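Local structure of LbpB B-lobe (Moraxella bovis, 3UAQ) at residues D243-Q257 with T266-K278. The protein probably binds host lactoferrin at the bacterial surface as a lipoprotein, this N-terminal lobe being one part of the receptor component. Numbering follows the deposited sequence.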
loop_
_atom_site.group_PDB
_atom_site.type_symbol
_atom_site.label_atom_id
_atom_site.label_comp_id
_atom_site.label_asym_id
_atom_site.label_seq_id
_atom_site.Cartn_x
_atom_site.Cartn_y
_atom_site.Cartn_z
ATOM N N ASP A 243 16.388 22.205 13.578
ATOM C CA ASP A 243 17.569 22.712 14.266
ATOM C C ASP A 243 17.533 22.224 15.714
ATOM O O ASP A 243 16.879 22.833 16.570
ATOM C CB ASP A 243 17.603 24.240 14.221
ATOM C CG ASP A 243 18.958 24.808 14.614
ATOM O OD1 ASP A 243 19.759 24.076 15.235
ATOM O OD2 ASP A 243 19.219 25.992 14.312
ATOM N N PHE A 244 18.226 21.118 15.979
ATOM C CA PHE A 244 18.248 20.517 17.310
ATOM C C PHE A 244 19.081 21.348 18.282
ATOM O O PHE A 244 18.990 21.178 19.500
ATOM C CB PHE A 244 18.784 19.082 17.250
ATOM C CG PHE A 244 18.007 18.184 16.331
ATOM C CD1 PHE A 244 16.710 17.799 16.645
ATOM C CD2 PHE A 244 18.574 17.722 15.151
ATOM C CE1 PHE A 244 15.992 16.972 15.794
ATOM C CE2 PHE A 244 17.861 16.893 14.299
ATOM C CZ PHE A 244 16.571 16.518 14.620
ATOM N N ASP A 245 19.896 22.243 17.737
ATOM C CA ASP A 245 20.692 23.135 18.567
ATOM C C ASP A 245 19.864 24.331 19.032
ATOM O O ASP A 245 19.828 24.649 20.219
ATOM C CB ASP A 245 21.939 23.599 17.811
ATOM C CG ASP A 245 22.873 22.451 17.470
ATOM O OD1 ASP A 245 22.706 21.351 18.049
ATOM O OD2 ASP A 245 23.775 22.651 16.625
ATOM N N ALA A 246 19.196 24.984 18.087
ATOM C CA ALA A 246 18.343 26.123 18.402
ATOM C C ALA A 246 17.004 25.657 18.977
ATOM O O ALA A 246 16.203 26.470 19.446
ATOM C CB ALA A 246 18.132 26.994 17.161
ATOM N N LYS A 247 16.774 24.344 18.943
ATOM C CA LYS A 247 15.518 23.758 19.406
ATOM C C LYS A 247 14.317 24.274 18.606
ATOM O O LYS A 247 13.275 24.616 19.178
ATOM C CB LYS A 247 15.318 24.009 20.907
ATOM C CG LYS A 247 15.615 22.801 21.795
ATOM C CD LYS A 247 17.104 22.614 22.035
ATOM C CE LYS A 247 17.583 23.432 23.243
ATOM N NZ LYS A 247 17.286 22.745 24.543
ATOM N N LYS A 248 14.470 24.314 17.285
ATOM C CA LYS A 248 13.427 24.843 16.409
ATOM C C LYS A 248 13.071 23.870 15.294
ATOM O O LYS A 248 13.916 23.097 14.830
ATOM C CB LYS A 248 13.848 26.192 15.815
ATOM C CG LYS A 248 13.800 27.351 16.803
ATOM C CD LYS A 248 12.368 27.661 17.232
ATOM C CE LYS A 248 11.560 28.255 16.096
ATOM N NZ LYS A 248 10.160 28.537 16.505
ATOM N N LEU A 249 11.816 23.917 14.865
ATOM C CA LEU A 249 11.338 23.022 13.817
ATOM C C LEU A 249 10.483 23.793 12.812
ATOM O O LEU A 249 9.338 24.138 13.100
ATOM C CB LEU A 249 10.542 21.871 14.437
ATOM C CG LEU A 249 10.233 20.667 13.546
ATOM C CD1 LEU A 249 8.865 20.799 12.903
ATOM C CD2 LEU A 249 11.314 20.480 12.494
ATOM N N THR A 250 11.050 24.071 11.640
ATOM C CA THR A 250 10.360 24.854 10.614
ATOM C C THR A 250 9.959 24.009 9.418
ATOM O O THR A 250 10.291 22.832 9.341
ATOM C CB THR A 250 11.221 26.011 10.103
ATOM O OG1 THR A 250 12.590 25.779 10.446
ATOM C CG2 THR A 250 10.765 27.322 10.714
ATOM N N GLY A 251 9.250 24.620 8.476
ATOM C CA GLY A 251 8.875 23.913 7.271
ATOM C C GLY A 251 7.678 24.477 6.538
ATOM O O GLY A 251 7.010 25.399 7.011
ATOM N N THR A 252 7.408 23.908 5.368
ATOM C CA THR A 252 6.354 24.404 4.503
ATOM C C THR A 252 5.583 23.251 3.868
ATOM O O THR A 252 6.173 22.259 3.435
ATOM C CB THR A 252 6.942 25.297 3.404
ATOM O OG1 THR A 252 7.785 26.293 4.002
ATOM C CG2 THR A 252 5.837 25.972 2.585
ATOM N N LEU A 253 4.259 23.390 3.827
ATOM C CA LEU A 253 3.396 22.420 3.159
ATOM C C LEU A 253 2.760 23.091 1.950
ATOM O O LEU A 253 2.122 24.137 2.079
ATOM C CB LEU A 253 2.297 21.934 4.098
ATOM C CG LEU A 253 2.662 21.849 5.575
ATOM C CD1 LEU A 253 1.418 21.608 6.429
ATOM C CD2 LEU A 253 3.704 20.765 5.803
ATOM N N SER A 254 2.938 22.492 0.779
ATOM C CA SER A 254 2.429 23.072 -0.456
ATOM C C SER A 254 1.574 22.067 -1.209
ATOM O O SER A 254 1.546 20.882 -0.871
ATOM C CB SER A 254 3.581 23.563 -1.338
ATOM O OG SER A 254 4.830 23.065 -0.882
ATOM N N THR A 255 0.873 22.548 -2.227
ATOM C CA THR A 255 0.026 21.682 -3.031
ATOM C C THR A 255 0.417 21.768 -4.496
ATOM O O THR A 255 0.638 22.860 -5.033
ATOM C CB THR A 255 -1.458 22.049 -2.894
ATOM O OG1 THR A 255 -1.838 22.012 -1.512
ATOM C CG2 THR A 255 -2.329 21.071 -3.693
ATOM N N LYS A 256 0.512 20.606 -5.133
ATOM C CA LYS A 256 0.727 20.544 -6.572
ATOM C C LYS A 256 -0.572 20.832 -7.318
ATOM O O LYS A 256 -1.557 20.107 -7.174
ATOM C CB LYS A 256 1.270 19.170 -6.985
ATOM C CG LYS A 256 0.799 18.713 -8.359
ATOM C CD LYS A 256 1.654 17.575 -8.912
ATOM C CE LYS A 256 1.841 16.469 -7.900
ATOM N NZ LYS A 256 2.038 15.144 -8.562
ATOM N N GLN A 257 -0.571 21.916 -8.086
ATOM C CA GLN A 257 -1.603 22.192 -9.070
ATOM C C GLN A 257 -1.050 21.884 -10.457
ATOM O O GLN A 257 0.126 22.133 -10.741
ATOM C CB GLN A 257 -2.026 23.659 -9.026
ATOM C CG GLN A 257 -1.796 24.350 -7.702
ATOM C CD GLN A 257 -3.083 24.839 -7.073
ATOM O OE1 GLN A 257 -3.353 24.567 -5.907
ATOM N NE2 GLN A 257 -3.893 25.551 -7.846
ATOM N N THR A 266 2.943 22.767 -10.868
ATOM C CA THR A 266 3.249 23.949 -10.073
ATOM C C THR A 266 2.898 23.732 -8.594
ATOM O O THR A 266 2.055 22.909 -8.266
ATOM C CB THR A 266 2.522 25.188 -10.638
ATOM O OG1 THR A 266 3.486 26.188 -10.998
ATOM C CG2 THR A 266 1.534 25.757 -9.619
ATOM N N TYR A 267 3.559 24.447 -7.694
ATOM C CA TYR A 267 3.284 24.267 -6.273
ATOM C C TYR A 267 2.898 25.569 -5.581
ATOM O O TYR A 267 3.545 26.604 -5.771
ATOM C CB TYR A 267 4.476 23.614 -5.573
ATOM C CG TYR A 267 4.520 22.108 -5.737
ATOM C CD1 TYR A 267 5.072 21.525 -6.870
ATOM C CD2 TYR A 267 4.002 21.272 -4.760
ATOM C CE1 TYR A 267 5.114 20.152 -7.019
ATOM C CE2 TYR A 267 4.040 19.900 -4.900
ATOM C CZ TYR A 267 4.597 19.342 -6.031
ATOM O OH TYR A 267 4.636 17.970 -6.177
ATOM N N VAL A 268 1.826 25.514 -4.794
ATOM C CA VAL A 268 1.386 26.677 -4.031
ATOM C C VAL A 268 1.517 26.421 -2.533
ATOM O O VAL A 268 0.991 25.433 -2.019
ATOM C CB VAL A 268 -0.062 27.051 -4.366
ATOM C CG1 VAL A 268 -0.886 25.798 -4.583
ATOM C CG2 VAL A 268 -0.651 27.903 -3.259
ATOM N N ASP A 269 2.230 27.307 -1.840
ATOM C CA ASP A 269 2.421 27.155 -0.400
ATOM C C ASP A 269 1.124 27.452 0.356
ATOM O O ASP A 269 0.512 28.510 0.179
ATOM C CB ASP A 269 3.566 28.044 0.102
ATOM C CG ASP A 269 4.913 27.640 -0.473
ATOM O OD1 ASP A 269 5.012 26.516 -1.012
ATOM O OD2 ASP A 269 5.871 28.441 -0.386
ATOM N N ARG A 270 0.705 26.501 1.184
ATOM C CA ARG A 270 -0.509 26.646 1.979
ATOM C C ARG A 270 -0.177 27.045 3.406
ATOM O O ARG A 270 -0.807 27.935 3.977
ATOM C CB ARG A 270 -1.291 25.334 1.995
ATOM C CG ARG A 270 -1.719 24.836 0.622
ATOM C CD ARG A 270 -2.875 25.652 0.060
ATOM N NE ARG A 270 -3.584 24.929 -0.996
ATOM C CZ ARG A 270 -4.309 25.514 -1.946
ATOM N NH1 ARG A 270 -4.421 26.836 -1.980
ATOM N NH2 ARG A 270 -4.917 24.777 -2.867
ATOM N N TYR A 271 0.822 26.380 3.978
ATOM C CA TYR A 271 1.173 26.568 5.383
ATOM C C TYR A 271 2.679 26.583 5.615
ATOM O O TYR A 271 3.409 25.713 5.126
ATOM C CB TYR A 271 0.566 25.448 6.242
ATOM C CG TYR A 271 -0.945 25.481 6.342
ATOM C CD1 TYR A 271 -1.734 24.689 5.518
ATOM C CD2 TYR A 271 -1.582 26.300 7.266
ATOM C CE1 TYR A 271 -3.120 24.711 5.609
ATOM C CE2 TYR A 271 -2.963 26.331 7.362
ATOM C CZ TYR A 271 -3.729 25.536 6.532
ATOM O OH TYR A 271 -5.105 25.572 6.633
ATOM N N ASP A 272 3.139 27.583 6.359
ATOM C CA ASP A 272 4.464 27.533 6.957
ATOM C C ASP A 272 4.337 26.892 8.325
ATOM O O ASP A 272 3.248 26.846 8.896
ATOM C CB ASP A 272 5.060 28.934 7.090
ATOM C CG ASP A 272 5.927 29.315 5.903
ATOM O OD1 ASP A 272 6.517 28.405 5.284
ATOM O OD2 ASP A 272 6.016 30.525 5.593
ATOM N N ILE A 273 5.448 26.392 8.851
ATOM C CA ILE A 273 5.429 25.757 10.160
ATOM C C ILE A 273 6.437 26.410 11.104
ATOM O O ILE A 273 7.522 26.834 10.686
ATOM C CB ILE A 273 5.686 24.248 10.052
ATOM C CG1 ILE A 273 4.764 23.647 8.992
ATOM C CG2 ILE A 273 5.484 23.571 11.400
ATOM C CD1 ILE A 273 4.597 22.152 9.101
ATOM N N ASP A 274 6.062 26.502 12.376
ATOM C CA ASP A 274 6.873 27.200 13.362
ATOM C C ASP A 274 6.718 26.535 14.724
ATOM O O ASP A 274 5.822 26.874 15.495
ATOM C CB ASP A 274 6.462 28.671 13.435
ATOM C CG ASP A 274 7.337 29.469 14.369
ATOM O OD1 ASP A 274 8.535 29.128 14.495
ATOM O OD2 ASP A 274 6.828 30.437 14.974
ATOM N N ALA A 275 7.593 25.582 15.017
ATOM C CA ALA A 275 7.471 24.805 16.246
ATOM C C ALA A 275 8.745 24.807 17.092
ATOM O O ALA A 275 9.864 24.898 16.571
ATOM C CB ALA A 275 7.039 23.380 15.932
ATOM N N THR A 276 8.562 24.710 18.403
ATOM C CA THR A 276 9.681 24.537 19.311
ATOM C C THR A 276 9.880 23.056 19.608
ATOM O O THR A 276 8.912 22.304 19.744
ATOM C CB THR A 276 9.475 25.312 20.627
ATOM O OG1 THR A 276 9.588 26.723 20.383
ATOM C CG2 THR A 276 10.519 24.892 21.666
ATOM N N ILE A 277 11.143 22.645 19.692
ATOM C CA ILE A 277 11.490 21.255 19.978
ATOM C C ILE A 277 11.892 21.076 21.437
ATOM O O ILE A 277 12.687 21.851 21.976
ATOM C CB ILE A 277 12.646 20.756 19.084
ATOM C CG1 ILE A 277 12.246 20.823 17.611
ATOM C CG2 ILE A 277 13.048 19.334 19.465
ATOM C CD1 ILE A 277 13.329 20.355 16.677
ATOM N N LYS A 278 11.343 20.041 22.064
ATOM C CA LYS A 278 11.623 19.747 23.461
ATOM C C LYS A 278 11.543 18.242 23.692
ATOM O O LYS A 278 10.453 17.684 23.810
ATOM C CB LYS A 278 10.633 20.477 24.369
ATOM C CG LYS A 278 10.907 20.286 25.844
ATOM C CD LYS A 278 9.871 20.992 26.694
ATOM C CE LYS A 278 10.160 20.770 28.159
ATOM N NZ LYS A 278 10.151 19.328 28.544
#
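Leu253 and Ile273 meet at about a right angle on the buried face of two neighbouring antiparallel strands of the barrel, Leu253 CD2 lying 3.7 Å from Ile273 CD1, while Leu253 CD1 leans on Tyr271 CB. Further along this face, Leu249 CB packs against Ile277 CG1 at 3.8 Å. With CG1 anti to its carbonyl carbon (chi1 -61°), Ile277 extends CD1 toward the Phe244 ring. Phe282 of the next strand adjoins Leu249, Ala275 and Ile277, and Trp177 lies against Leu253 and Thr255. Leu253 O accepts from both Arg270 N and Tyr271 N in its carbonyl plane, a classic beta bulge that shifts the register by one. Beyond it, Lys256 CB makes a CH-pi contact over one face of the Tyr267 ring, 3.8 Å from its centroid. On the side of the sheet that carries Lys256 and Tyr267, Thr252 OG1 donates to Asp272 OD1 (2.8 Å), the two side chains running alongside each other; Asp272 OD2 also pairs with Lys289. Lys248 bends at chi2 and chi3, and its NZ meets Asp274 OD1 on the syn side, 34° out of the carboxylate plane, in a 2.7 Å salt bridge. The arrangement is a bulged beta hairpin in the wall of the antiparallel N-lobe beta barrel of the transferrin-binding protein B family.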